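Local coordinates for uncharacterized hypothetical protein (Parabacteroides merdae, PDB 4EI0) that is of unknown function, a member of the DUF4466 family from a gut bacterium, built largely of antiparallel beta-sheets, at residues Asn30-Ile44 with Cys106-Glu118. Residues are numbered along the deposited sequence; the frame is centred on the assembly and turned at random.
Sequences NIVGNEIEFAYAMAI and CAATLRYYYIIPE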
# COMPACT_ATOMS: atom_id res chain seq x y z
N ASN B 30 21.66 21.03 -5.62
CA ASN B 30 22.05 19.71 -6.06
C ASN B 30 23.61 19.74 -6.18
O ASN B 30 24.14 20.32 -7.13
CB ASN B 30 21.41 19.42 -7.42
CG ASN B 30 19.91 19.37 -7.37
OD1 ASN B 30 19.35 18.69 -6.51
ND2 ASN B 30 19.25 20.03 -8.31
N ILE B 31 24.28 19.15 -5.19
CA ILE B 31 25.72 19.16 -5.03
C ILE B 31 26.32 17.78 -5.43
O ILE B 31 25.82 16.72 -5.03
CB ILE B 31 26.09 19.51 -3.56
CG1 ILE B 31 25.59 20.92 -3.22
CG2 ILE B 31 27.64 19.51 -3.36
CD1 ILE B 31 25.57 21.20 -1.72
N VAL B 32 27.40 17.82 -6.18
CA VAL B 32 28.18 16.64 -6.54
C VAL B 32 28.42 15.71 -5.35
O VAL B 32 28.66 16.18 -4.24
CB VAL B 32 29.52 17.02 -7.23
CG1 VAL B 32 30.38 15.78 -7.45
CG2 VAL B 32 29.23 17.70 -8.58
N GLY B 33 28.24 14.40 -5.57
CA GLY B 33 28.38 13.44 -4.50
C GLY B 33 27.08 13.19 -3.76
O GLY B 33 26.97 12.20 -3.10
N ASN B 34 26.09 14.06 -3.87
CA ASN B 34 24.81 13.88 -3.14
C ASN B 34 23.80 13.20 -4.10
O ASN B 34 24.00 13.07 -5.31
CB ASN B 34 24.17 15.25 -2.74
CG ASN B 34 24.72 15.82 -1.44
OD1 ASN B 34 25.55 15.22 -0.82
ND2 ASN B 34 24.24 17.01 -1.05
N GLU B 35 22.69 12.81 -3.55
CA GLU B 35 21.66 12.19 -4.35
C GLU B 35 20.55 13.17 -4.74
O GLU B 35 20.29 14.14 -4.02
CB GLU B 35 21.14 10.97 -3.60
CG GLU B 35 20.42 11.27 -2.32
CD GLU B 35 20.28 10.06 -1.39
OE1 GLU B 35 21.09 9.10 -1.40
OE2 GLU B 35 19.30 10.09 -0.64
N ILE B 36 19.92 12.93 -5.89
CA ILE B 36 18.62 13.51 -6.23
C ILE B 36 17.66 12.30 -6.22
O ILE B 36 17.90 11.27 -6.89
CB ILE B 36 18.55 14.17 -7.61
CG1 ILE B 36 19.74 15.09 -7.81
CG2 ILE B 36 17.23 14.89 -7.82
CD1 ILE B 36 19.69 15.90 -9.08
N GLU B 37 16.64 12.42 -5.40
CA GLU B 37 15.70 11.34 -5.14
C GLU B 37 14.36 11.60 -5.80
O GLU B 37 13.82 12.71 -5.69
CB GLU B 37 15.47 11.24 -3.66
CG GLU B 37 14.60 10.05 -3.28
CD GLU B 37 14.30 10.00 -1.80
OE1 GLU B 37 15.05 10.61 -1.00
OE2 GLU B 37 13.32 9.35 -1.43
N PHE B 38 13.83 10.56 -6.44
CA PHE B 38 12.57 10.64 -7.18
C PHE B 38 11.64 9.50 -6.69
O PHE B 38 12.12 8.44 -6.27
CB PHE B 38 12.82 10.49 -8.69
CG PHE B 38 13.59 11.62 -9.32
CD1 PHE B 38 14.96 11.63 -9.29
CD2 PHE B 38 12.94 12.67 -9.89
CE1 PHE B 38 15.67 12.67 -9.87
CE2 PHE B 38 13.63 13.73 -10.46
CZ PHE B 38 15.00 13.72 -10.45
N ALA B 39 10.32 9.72 -6.74
CA ALA B 39 9.32 8.69 -6.43
C ALA B 39 8.53 8.46 -7.71
O ALA B 39 7.83 9.36 -8.16
CB ALA B 39 8.41 9.12 -5.30
N TYR B 40 8.72 7.29 -8.33
CA TYR B 40 8.14 6.97 -9.64
C TYR B 40 6.97 6.01 -9.40
O TYR B 40 7.19 4.88 -8.97
CB TYR B 40 9.14 6.28 -10.53
CG TYR B 40 8.68 5.95 -11.95
CD1 TYR B 40 7.94 6.85 -12.70
CD2 TYR B 40 9.04 4.74 -12.55
CE1 TYR B 40 7.52 6.55 -13.99
CE2 TYR B 40 8.65 4.44 -13.86
CZ TYR B 40 7.90 5.35 -14.58
OH TYR B 40 7.51 5.05 -15.89
N ALA B 41 5.75 6.49 -9.67
CA ALA B 41 4.49 5.75 -9.49
C ALA B 41 4.02 5.18 -10.80
O ALA B 41 3.99 5.89 -11.81
CB ALA B 41 3.42 6.68 -8.94
N MSE B 42 3.58 3.93 -10.76
CA MSE B 42 3.06 3.21 -11.93
C MSE B 42 1.77 2.50 -11.57
O MSE B 42 1.60 2.10 -10.43
CB MSE B 42 4.09 2.15 -12.38
CG MSE B 42 5.46 2.71 -12.66
SE MSE B 42 6.85 1.39 -12.44
CE MSE B 42 6.88 1.67 -10.43
N ALA B 43 0.85 2.35 -12.51
CA ALA B 43 -0.44 1.67 -12.22
C ALA B 43 -1.06 1.15 -13.51
O ALA B 43 -0.96 1.81 -14.54
CB ALA B 43 -1.44 2.59 -11.50
N ILE B 44 -1.63 -0.05 -13.44
CA ILE B 44 -2.32 -0.68 -14.51
C ILE B 44 -3.56 -1.28 -13.90
O ILE B 44 -3.51 -1.77 -12.79
CB ILE B 44 -1.45 -1.74 -15.22
CG1 ILE B 44 -2.17 -2.27 -16.48
CG2 ILE B 44 -1.10 -2.90 -14.29
CD1 ILE B 44 -1.33 -3.19 -17.35
N CYS B 106 -0.34 -4.70 -9.58
CA CYS B 106 -0.84 -3.73 -10.55
C CYS B 106 -0.44 -2.28 -10.28
O CYS B 106 -0.78 -1.40 -11.05
CB CYS B 106 -2.34 -3.84 -10.64
SG CYS B 106 -3.22 -3.46 -9.13
N ALA B 107 0.26 -2.01 -9.18
CA ALA B 107 0.54 -0.62 -8.80
C ALA B 107 1.74 -0.60 -7.88
O ALA B 107 1.85 -1.44 -6.98
CB ALA B 107 -0.68 0.10 -8.17
N ALA B 108 2.66 0.32 -8.14
CA ALA B 108 3.84 0.42 -7.25
C ALA B 108 4.42 1.82 -7.34
O ALA B 108 4.21 2.54 -8.31
CB ALA B 108 4.90 -0.58 -7.64
N THR B 109 5.14 2.21 -6.30
CA THR B 109 5.94 3.43 -6.30
C THR B 109 7.34 3.12 -5.88
O THR B 109 7.56 2.61 -4.79
CB THR B 109 5.38 4.45 -5.34
OG1 THR B 109 4.06 4.75 -5.72
CG2 THR B 109 6.20 5.76 -5.34
N LEU B 110 8.27 3.31 -6.79
CA LEU B 110 9.65 2.97 -6.57
C LEU B 110 10.43 4.24 -6.45
O LEU B 110 10.11 5.21 -7.14
CB LEU B 110 10.23 2.17 -7.74
CG LEU B 110 9.66 0.78 -8.04
CD1 LEU B 110 10.31 0.30 -9.31
CD2 LEU B 110 9.89 -0.18 -6.85
N ARG B 111 11.41 4.23 -5.54
CA ARG B 111 12.33 5.36 -5.35
C ARG B 111 13.59 5.16 -6.13
O ARG B 111 14.23 4.10 -6.05
CB ARG B 111 12.61 5.51 -3.89
CG ARG B 111 11.36 5.98 -3.17
CD ARG B 111 11.55 6.02 -1.68
NE ARG B 111 10.28 6.38 -1.08
CZ ARG B 111 10.00 6.28 0.20
NH1 ARG B 111 10.90 5.81 1.04
NH2 ARG B 111 8.80 6.60 0.61
N TYR B 112 13.95 6.17 -6.92
CA TYR B 112 15.19 6.21 -7.69
C TYR B 112 16.10 7.27 -7.09
O TYR B 112 15.65 8.39 -6.79
CB TYR B 112 14.88 6.54 -9.13
CG TYR B 112 16.05 6.92 -10.03
CD1 TYR B 112 16.93 5.97 -10.52
CD2 TYR B 112 16.22 8.23 -10.44
CE1 TYR B 112 17.98 6.32 -11.34
CE2 TYR B 112 17.28 8.59 -11.25
CZ TYR B 112 18.14 7.64 -11.71
OH TYR B 112 19.15 7.99 -12.55
N TYR B 113 17.36 6.89 -6.95
CA TYR B 113 18.41 7.71 -6.38
C TYR B 113 19.49 7.92 -7.43
O TYR B 113 20.13 6.97 -7.87
CB TYR B 113 18.98 7.01 -5.15
CG TYR B 113 17.96 6.87 -4.05
CD1 TYR B 113 17.80 7.87 -3.10
CD2 TYR B 113 17.18 5.75 -3.95
CE1 TYR B 113 16.88 7.74 -2.08
CE2 TYR B 113 16.26 5.60 -2.95
CZ TYR B 113 16.11 6.60 -2.02
OH TYR B 113 15.18 6.44 -1.08
N TYR B 114 19.65 9.16 -7.89
CA TYR B 114 20.69 9.53 -8.81
C TYR B 114 21.81 10.12 -7.97
O TYR B 114 21.58 11.12 -7.28
CB TYR B 114 20.19 10.57 -9.77
CG TYR B 114 21.19 11.13 -10.72
CD1 TYR B 114 21.55 10.43 -11.86
CD2 TYR B 114 21.73 12.40 -10.55
CE1 TYR B 114 22.43 10.96 -12.79
CE2 TYR B 114 22.62 12.95 -11.49
CZ TYR B 114 22.98 12.23 -12.59
OH TYR B 114 23.84 12.72 -13.51
N ILE B 115 23.01 9.54 -8.04
CA ILE B 115 24.17 10.10 -7.30
C ILE B 115 24.86 11.03 -8.30
O ILE B 115 25.27 10.61 -9.36
CB ILE B 115 25.11 9.03 -6.76
CG1 ILE B 115 24.38 7.98 -5.92
CG2 ILE B 115 26.17 9.67 -5.85
CD1 ILE B 115 23.65 8.53 -4.70
N ILE B 116 24.93 12.33 -7.97
CA ILE B 116 25.41 13.39 -8.85
C ILE B 116 26.89 13.19 -9.10
O ILE B 116 27.65 13.11 -8.15
CB ILE B 116 25.09 14.82 -8.24
CG1 ILE B 116 23.59 14.99 -8.01
CG2 ILE B 116 25.58 15.94 -9.10
CD1 ILE B 116 23.19 16.13 -7.09
N PRO B 117 27.30 13.04 -10.39
CA PRO B 117 28.70 12.70 -10.68
C PRO B 117 29.49 13.99 -10.90
O PRO B 117 28.89 15.02 -11.21
CB PRO B 117 28.60 11.96 -12.00
CG PRO B 117 27.49 12.72 -12.72
CD PRO B 117 26.49 13.01 -11.64
N GLU B 118 30.81 13.92 -10.72
CA GLU B 118 31.71 15.07 -10.98
C GLU B 118 31.45 15.69 -12.35
O GLU B 118 31.47 16.90 -12.48
CB GLU B 118 33.17 14.62 -10.88
CG GLU B 118 34.21 15.70 -11.22
CD GLU B 118 34.07 16.93 -10.31
OE1 GLU B 118 33.71 16.79 -9.14
OE2 GLU B 118 34.25 18.04 -10.78
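E37 lies alongside Y113, a non-hydrogen-bonded antiparallel pair between strands 35-43 and 107-115. Its CG is anti to the backbone N (chi1 -175°) and the chain runs on extended, which carries it along the tyrosine ring. CB lies beside CD1 and CE1 of Y113, and CG packs on CE1. CD closes to 3.4 Å from that same Y113 CE1. The carboxylate is turned 37° from the ring plane. At the tip, OE1 stays by CE1, whereas OE2 reaches CD of R111 and sits 4.3 Å from R111 NE, well out of the guanidinium plane, so the opposite charges are merely near. E37 OE2 instead forms a salt bridge with R23, and R111 pairs with D81. An alanine in place of E37 would probably leave R23 without its carboxylate mate and Y113 CE1 without the carbons that pack on it. Farther along this face, E35 OE2 approaches Y113 CD1 at 3.6 Å.

The buried face is mostly aromatic and aliphatic: F38 CD1 meets the edge of the Y112 ring at CD2, 3.8 Å away, and M42 CE, a selenomethionine methyl, packs on L110 CG. Backbone bonds continue from I44 N to C106 O as far as the type II turn at I31-N34, where G33 N bonds I116 O (2.9 Å) and I116 CD1 packs on I36 CG1 (3.7 Å). Strands 17-22 and 67-75 flank the pair in a five-stranded antiparallel sheet, and Y40, M42, Y112 and Y114 pack against strands 51-58 and 124-133 of a second sheet, as in a beta-sandwich.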